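PDB 4FRX: anaerobically-induced outer membrane porin OprE from Pseudomonas aeruginosa, which forms a beta-barrel in the outer membrane and probably acts as a porin that lets small solutes pass, as in the OprD family. Local coordinates for residues A[140-145]-A[165-170]; A[173-178]-A[313-318]. All coordinates share one frame; numbering follows the deposited sequence.

Contact 1 of 2, residues A[140-145]-A[165-170]; sequences PVTFEG and HSKGRN
Thr-142 and Lys-167 face each other as an antiparallel hydrogen-bonded pair, and both halves of the pair are satisfied. The amide N of Lys-167 reaches Thr-142 O at 2.8 Å in a nearly straight bond, and Thr-142 N gives the return bond to Lys-167 O at 3.2 Å. Two residues on, Glu-144 N binds His-165 O at 2.9 Å, coming from above the carbonyl plane. Between these rungs Phe-143 and Ser-166 form a non-hydrogen-bonded pair, their CA atoms 4.1 Å apart. The OG of Ser-166 lies over one face of the Phe-143 ring, offset toward the rim, and is also within bonding distance of Thr-142 O, although the acceptor of its proton is not settled.

The contact is a worked example of how a buried lysine is paid for without an acid among its cross-strand partners. The Lys-167 chain, bent at chi3 (68°) and chi4 (70°), crosses the Thr-142 side chain obliquely, with Lys-167 CE 3.3 Å from Thr-142 OG1. Its NZ donates to Pro-140 O at 2.9 Å and to Gly-168 O at 3.0 Å, two main-chain carbonyls just past the end of the strand pairing. The cation probably polarises both.

Two other polar ends find their partners outside the two segments. Glu-144 OE1 bonds Thr-123 OG1 on the adjoining strand, whereas the Arg-169 guanidinium is held by Asn-134 OD1 and Gly-318 O. On the side of Phe-143, the Val-141 methyl CG1 packs against Ser-166 OG.

The antiparallel rungs join strands 142-150 and 156-167, consecutive in the chain, as a beta hairpin in the wall of the porin barrel; the lysine bonds lie just past its open end.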
loop_
_atom_site.group_PDB
_atom_site.type_symbol
_atom_site.label_atom_id
_atom_site.label_comp_id
_atom_site.label_asym_id
_atom_site.label_seq_id
_atom_site.Cartn_x
_atom_site.Cartn_y
_atom_site.Cartn_z
ATOM N N PRO A 140 -0.358 9.080 -6.662
ATOM C CA PRO A 140 -0.243 8.358 -5.394
ATOM C C PRO A 140 -0.917 9.031 -4.200
ATOM O O PRO A 140 -1.134 10.254 -4.168
ATOM C CB PRO A 140 1.270 8.313 -5.161
ATOM C CG PRO A 140 1.783 9.541 -5.888
ATOM C CD PRO A 140 0.933 9.632 -7.111
ATOM N N VAL A 141 -1.251 8.198 -3.218
ATOM C CA VAL A 141 -1.655 8.676 -1.906
ATOM C C VAL A 141 -0.462 9.337 -1.238
ATOM O O VAL A 141 0.671 8.882 -1.398
ATOM C CB VAL A 141 -2.151 7.503 -1.013
ATOM C CG1 VAL A 141 -2.315 7.939 0.458
ATOM C CG2 VAL A 141 -3.455 6.911 -1.556
ATOM N N THR A 142 -0.713 10.409 -0.490
ATOM C CA THR A 142 0.288 10.976 0.398
ATOM C C THR A 142 -0.297 11.139 1.797
ATOM O O THR A 142 -1.513 11.210 1.969
ATOM C CB THR A 142 0.817 12.349 -0.107
ATOM O OG1 THR A 142 -0.237 13.321 -0.086
ATOM C CG2 THR A 142 1.379 12.231 -1.535
ATOM N N PHE A 143 0.571 11.217 2.798
ATOM C CA PHE A 143 0.128 11.449 4.177
ATOM C C PHE A 143 0.777 12.743 4.636
ATOM O O PHE A 143 1.758 13.189 4.043
ATOM C CB PHE A 143 0.585 10.328 5.109
ATOM C CG PHE A 143 -0.089 9.018 4.870
ATOM C CD1 PHE A 143 0.416 8.122 3.938
ATOM C CD2 PHE A 143 -1.226 8.669 5.582
ATOM C CE1 PHE A 143 -0.211 6.897 3.723
ATOM C CE2 PHE A 143 -1.847 7.453 5.369
ATOM C CZ PHE A 143 -1.349 6.575 4.433
ATOM N N GLU A 144 0.241 13.343 5.695
ATOM C CA GLU A 144 0.921 14.465 6.330
ATOM C C GLU A 144 1.285 14.084 7.752
ATOM O O GLU A 144 0.461 13.532 8.472
ATOM C CB GLU A 144 0.024 15.708 6.361
ATOM C CG GLU A 144 -0.433 16.214 4.996
ATOM C CD GLU A 144 0.709 16.748 4.153
ATOM O OE1 GLU A 144 0.802 16.361 2.964
ATOM O OE2 GLU A 144 1.509 17.560 4.677
ATOM N N GLY A 145 2.499 14.400 8.178
ATOM C CA GLY A 145 2.880 14.087 9.547
ATOM C C GLY A 145 4.327 14.406 9.847
ATOM O O GLY A 145 4.951 15.209 9.155
ATOM N N HIS A 165 -3.126 13.285 8.582
ATOM C CA HIS A 165 -4.038 13.350 7.440
ATOM C C HIS A 165 -3.511 12.527 6.281
ATOM O O HIS A 165 -2.351 12.148 6.259
ATOM C CB HIS A 165 -4.187 14.797 6.952
ATOM C CG HIS A 165 -4.877 15.702 7.923
ATOM N ND1 HIS A 165 -5.906 15.281 8.738
ATOM C CD2 HIS A 165 -4.692 17.014 8.202
ATOM C CE1 HIS A 165 -6.320 16.289 9.482
ATOM N NE2 HIS A 165 -5.600 17.354 9.176
ATOM N N SER A 166 -4.376 12.268 5.307
ATOM C CA SER A 166 -3.963 11.643 4.070
ATOM C C SER A 166 -4.735 12.275 2.909
ATOM O O SER A 166 -5.885 12.693 3.068
ATOM C CB SER A 166 -4.218 10.130 4.126
ATOM O OG SER A 166 -3.944 9.510 2.892
ATOM N N LYS A 167 -4.085 12.349 1.755
ATOM C CA LYS A 167 -4.713 12.800 0.513
ATOM C C LYS A 167 -4.857 11.599 -0.415
ATOM O O LYS A 167 -3.862 10.995 -0.803
ATOM C CB LYS A 167 -3.830 13.846 -0.170
ATOM C CG LYS A 167 -4.308 14.233 -1.571
ATOM C CD LYS A 167 -3.154 14.757 -2.406
ATOM C CE LYS A 167 -2.156 13.645 -2.729
ATOM N NZ LYS A 167 -2.728 12.662 -3.685
ATOM N N GLY A 168 -6.094 11.261 -0.771
ATOM C CA GLY A 168 -6.358 10.111 -1.614
ATOM C C GLY A 168 -5.788 10.202 -3.015
ATOM O O GLY A 168 -5.416 11.278 -3.487
ATOM N N ARG A 169 -5.730 9.061 -3.696
ATOM C CA ARG A 169 -5.192 9.022 -5.052
ATOM C C ARG A 169 -6.058 9.834 -6.023
ATOM O O ARG A 169 -5.561 10.342 -7.032
ATOM C CB ARG A 169 -5.054 7.564 -5.524
ATOM C CG ARG A 169 -6.376 6.814 -5.582
ATOM C CD ARG A 169 -6.161 5.308 -5.564
ATOM N NE ARG A 169 -7.444 4.613 -5.532
ATOM C CZ ARG A 169 -7.582 3.296 -5.568
ATOM N NH1 ARG A 169 -6.506 2.521 -5.593
ATOM N NH2 ARG A 169 -8.794 2.758 -5.542
ATOM N N ASN A 170 -7.342 9.982 -5.692
ATOM C CA ASN A 170 -8.308 10.662 -6.546
ATOM C C ASN A 170 -8.770 11.991 -5.947
ATOM O O ASN A 170 -9.903 12.426 -6.182
ATOM C CB ASN A 170 -9.533 9.776 -6.739
ATOM C CG ASN A 170 -10.221 9.459 -5.419
ATOM O OD1 ASN A 170 -9.623 9.600 -4.348
ATOM N ND2 ASN A 170 -11.475 9.029 -5.487
#

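Contact 2 of 2, residues A[173-178]-A[313-318]; sequences DNRSLS and LNRGDG
Ser-176 O is gripped by one arginine through two N-H groups: Arg-315 NH2 donates at 2.8 Å from well above the carbonyl plane, and NE adds a weak bond at 3.3 Å. The Arg-315 chain bends at chi2 (33°), which sets CD, and at chi3 (83°), which sets NE. Its NH2 also makes a salt bridge to Asp-191, so the cation has an anionic partner outside the two segments.

Against this group lies a second arginine. The Arg-175 guanidinium stacks on that of Arg-315 with centres 4.1 Å apart and planes at 15°, although the two side chains cross at about a right angle. The stack is offset, for Arg-315 CD rather than its charged end sits over the centre of the Arg-175 plane, only 3.3 Å from Arg-175 CZ. Across the opposite face of the Arg-315 guanidinium lies Ser-178 CB, near the rim.

Acids meet Arg-175 at NH1, which lies 3.1 Å from Asp-317 OD2. That oxygen is almost exactly in the guanidinium plane, and it is met on the anti side of the carboxylate but tilted out of its plane. The bond from NH2 to it is weak, as are those from NH2 to Ser-185 OG and Gly-184 O. NH1 is further bridged to Glu-319, and Ser-185 OG hydrogen-bonds the same Asp-317 oxygen.

A main-chain bond fixes the other end of the contact: Asn-314 N donates to Ser-178 O at 2.8 Å. Beside it Leu-177 and Leu-313 touch through their CD1 methyls.

As an example of like-charge stacking, the chemistry is instructive: two cations can lie flat together, with NH2 of Arg-175 and NH1 of Arg-315 only 3.6 Å apart, because Asp-317, Glu-319 and Asp-191 probably offset their repulsion.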
loop_
_atom_site.group_PDB
_atom_site.type_symbol
_atom_site.label_atom_id
_atom_site.label_comp_id
_atom_site.label_asym_id
_atom_site.label_seq_id
_atom_site.Cartn_x
_atom_site.Cartn_y
_atom_site.Cartn_z
ATOM N N ASP A 173 -7.327 16.966 -1.572
ATOM C CA ASP A 173 -7.524 17.399 -0.190
ATOM C C ASP A 173 -6.993 16.416 0.842
ATOM O O ASP A 173 -7.128 15.194 0.698
ATOM C CB ASP A 173 -9.012 17.643 0.097
ATOM C CG ASP A 173 -9.634 18.653 -0.851
ATOM O OD1 ASP A 173 -9.175 19.813 -0.860
ATOM O OD2 ASP A 173 -10.578 18.287 -1.581
ATOM N N ASN A 174 -6.405 16.962 1.898
ATOM C CA ASN A 174 -6.054 16.163 3.062
ATOM C C ASN A 174 -7.263 15.996 3.968
ATOM O O ASN A 174 -7.997 16.951 4.225
ATOM C CB ASN A 174 -4.900 16.816 3.817
ATOM C CG ASN A 174 -3.570 16.610 3.119
ATOM O OD1 ASN A 174 -2.936 17.560 2.666
ATOM N ND2 ASN A 174 -3.137 15.356 3.037
ATOM N N ARG A 175 -7.475 14.771 4.437
ATOM C CA ARG A 175 -8.592 14.455 5.318
ATOM C C ARG A 175 -8.084 13.617 6.479
ATOM O O ARG A 175 -7.001 13.037 6.398
ATOM C CB ARG A 175 -9.654 13.667 4.544
ATOM C CG ARG A 175 -10.187 14.386 3.316
ATOM C CD ARG A 175 -11.083 13.470 2.503
ATOM N NE ARG A 175 -12.230 13.005 3.281
ATOM C CZ ARG A 175 -13.083 12.073 2.869
ATOM N NH1 ARG A 175 -12.910 11.498 1.685
ATOM N NH2 ARG A 175 -14.101 11.706 3.642
ATOM N N SER A 176 -8.860 13.546 7.559
ATOM C CA SER A 176 -8.495 12.708 8.694
ATOM C C SER A 176 -8.488 11.214 8.353
ATOM O O SER A 176 -9.017 10.790 7.325
ATOM C CB SER A 176 -9.394 13.020 9.895
ATOM O OG SER A 176 -9.071 14.305 10.406
ATOM N N LEU A 177 -7.849 10.421 9.209
ATOM C CA LEU A 177 -7.655 8.987 8.944
ATOM C C LEU A 177 -8.812 8.103 9.431
ATOM O O LEU A 177 -9.424 8.372 10.457
ATOM C CB LEU A 177 -6.338 8.529 9.579
ATOM C CG LEU A 177 -5.118 9.390 9.226
ATOM C CD1 LEU A 177 -3.920 9.049 10.094
ATOM C CD2 LEU A 177 -4.768 9.233 7.754
ATOM N N SER A 178 -9.108 7.029 8.709
ATOM C CA SER A 178 -10.170 6.137 9.161
ATOM C C SER A 178 -9.858 4.703 8.723
ATOM O O SER A 178 -8.782 4.436 8.178
ATOM C CB SER A 178 -11.549 6.602 8.662
ATOM O OG SER A 178 -12.598 5.876 9.289
ATOM N N LEU A 313 -5.206 1.675 7.450
ATOM C CA LEU A 313 -5.658 3.035 7.142
ATOM C C LEU A 313 -6.365 3.064 5.788
ATOM O O LEU A 313 -5.817 2.622 4.792
ATOM C CB LEU A 313 -4.480 4.001 7.135
ATOM C CG LEU A 313 -3.711 4.112 8.452
ATOM C CD1 LEU A 313 -2.648 5.194 8.357
ATOM C CD2 LEU A 313 -4.656 4.344 9.653
ATOM N N ASN A 314 -7.583 3.590 5.766
ATOM C CA ASN A 314 -8.452 3.440 4.597
ATOM C C ASN A 314 -9.559 4.473 4.647
ATOM O O ASN A 314 -10.529 4.302 5.389
ATOM C CB ASN A 314 -9.063 2.028 4.628
ATOM C CG ASN A 314 -9.842 1.684 3.373
ATOM O OD1 ASN A 314 -9.959 2.494 2.455
ATOM N ND2 ASN A 314 -10.373 0.461 3.326
ATOM N N ARG A 315 -9.421 5.548 3.876
ATOM C CA ARG A 315 -10.407 6.643 3.918
ATOM C C ARG A 315 -11.712 6.239 3.228
ATOM O O ARG A 315 -12.798 6.717 3.581
ATOM C CB ARG A 315 -9.794 7.925 3.296
ATOM C CG ARG A 315 -10.742 9.143 3.073
ATOM C CD ARG A 315 -11.853 9.302 4.119
ATOM N NE ARG A 315 -11.460 9.984 5.331
ATOM C CZ ARG A 315 -12.237 10.113 6.403
ATOM N NH1 ARG A 315 -13.463 9.599 6.440
ATOM N NH2 ARG A 315 -11.778 10.770 7.450
ATOM N N GLY A 316 -11.624 5.323 2.272
ATOM C CA GLY A 316 -12.783 5.012 1.452
ATOM C C GLY A 316 -12.974 6.082 0.379
ATOM O O GLY A 316 -12.043 6.824 0.065
ATOM N N ASP A 317 -14.181 6.164 -0.179
ATOM C CA ASP A 317 -14.483 7.105 -1.267
ATOM C C ASP A 317 -13.536 6.936 -2.455
ATOM O O ASP A 317 -13.226 7.906 -3.152
ATOM C CB ASP A 317 -14.435 8.565 -0.782
ATOM C CG ASP A 317 -15.524 8.892 0.221
ATOM O OD1 ASP A 317 -16.703 8.584 -0.051
ATOM O OD2 ASP A 317 -15.195 9.460 1.285
ATOM N N GLY A 318 -13.069 5.708 -2.671
ATOM C CA GLY A 318 -12.185 5.398 -3.786
ATOM C C GLY A 318 -10.766 5.922 -3.676
ATOM O O GLY A 318 -10.036 5.946 -4.674
#

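How the contacts relate
From the N terminus, the chain enters contact 1 at 140-145, runs up strand 142-150 and returns along strand 156-167, so that contact 1 closes a hairpin. Only then does contact 2 open, at 173-178, and it closes a much longer excursion at 313-318, in the loop between strands 295-305 and 340-349. The two are thus in series, neither nested nor crossing, yet their centres lie about 8 Å apart. They are joined directly: Ser-166 N probably bonds Arg-175 O, pairing strand 156-167 with 174-176, and Arg-169 of contact 1 also reaches the 313-318 loop. Together they tie the hairpin to a loop arriving from distant strands.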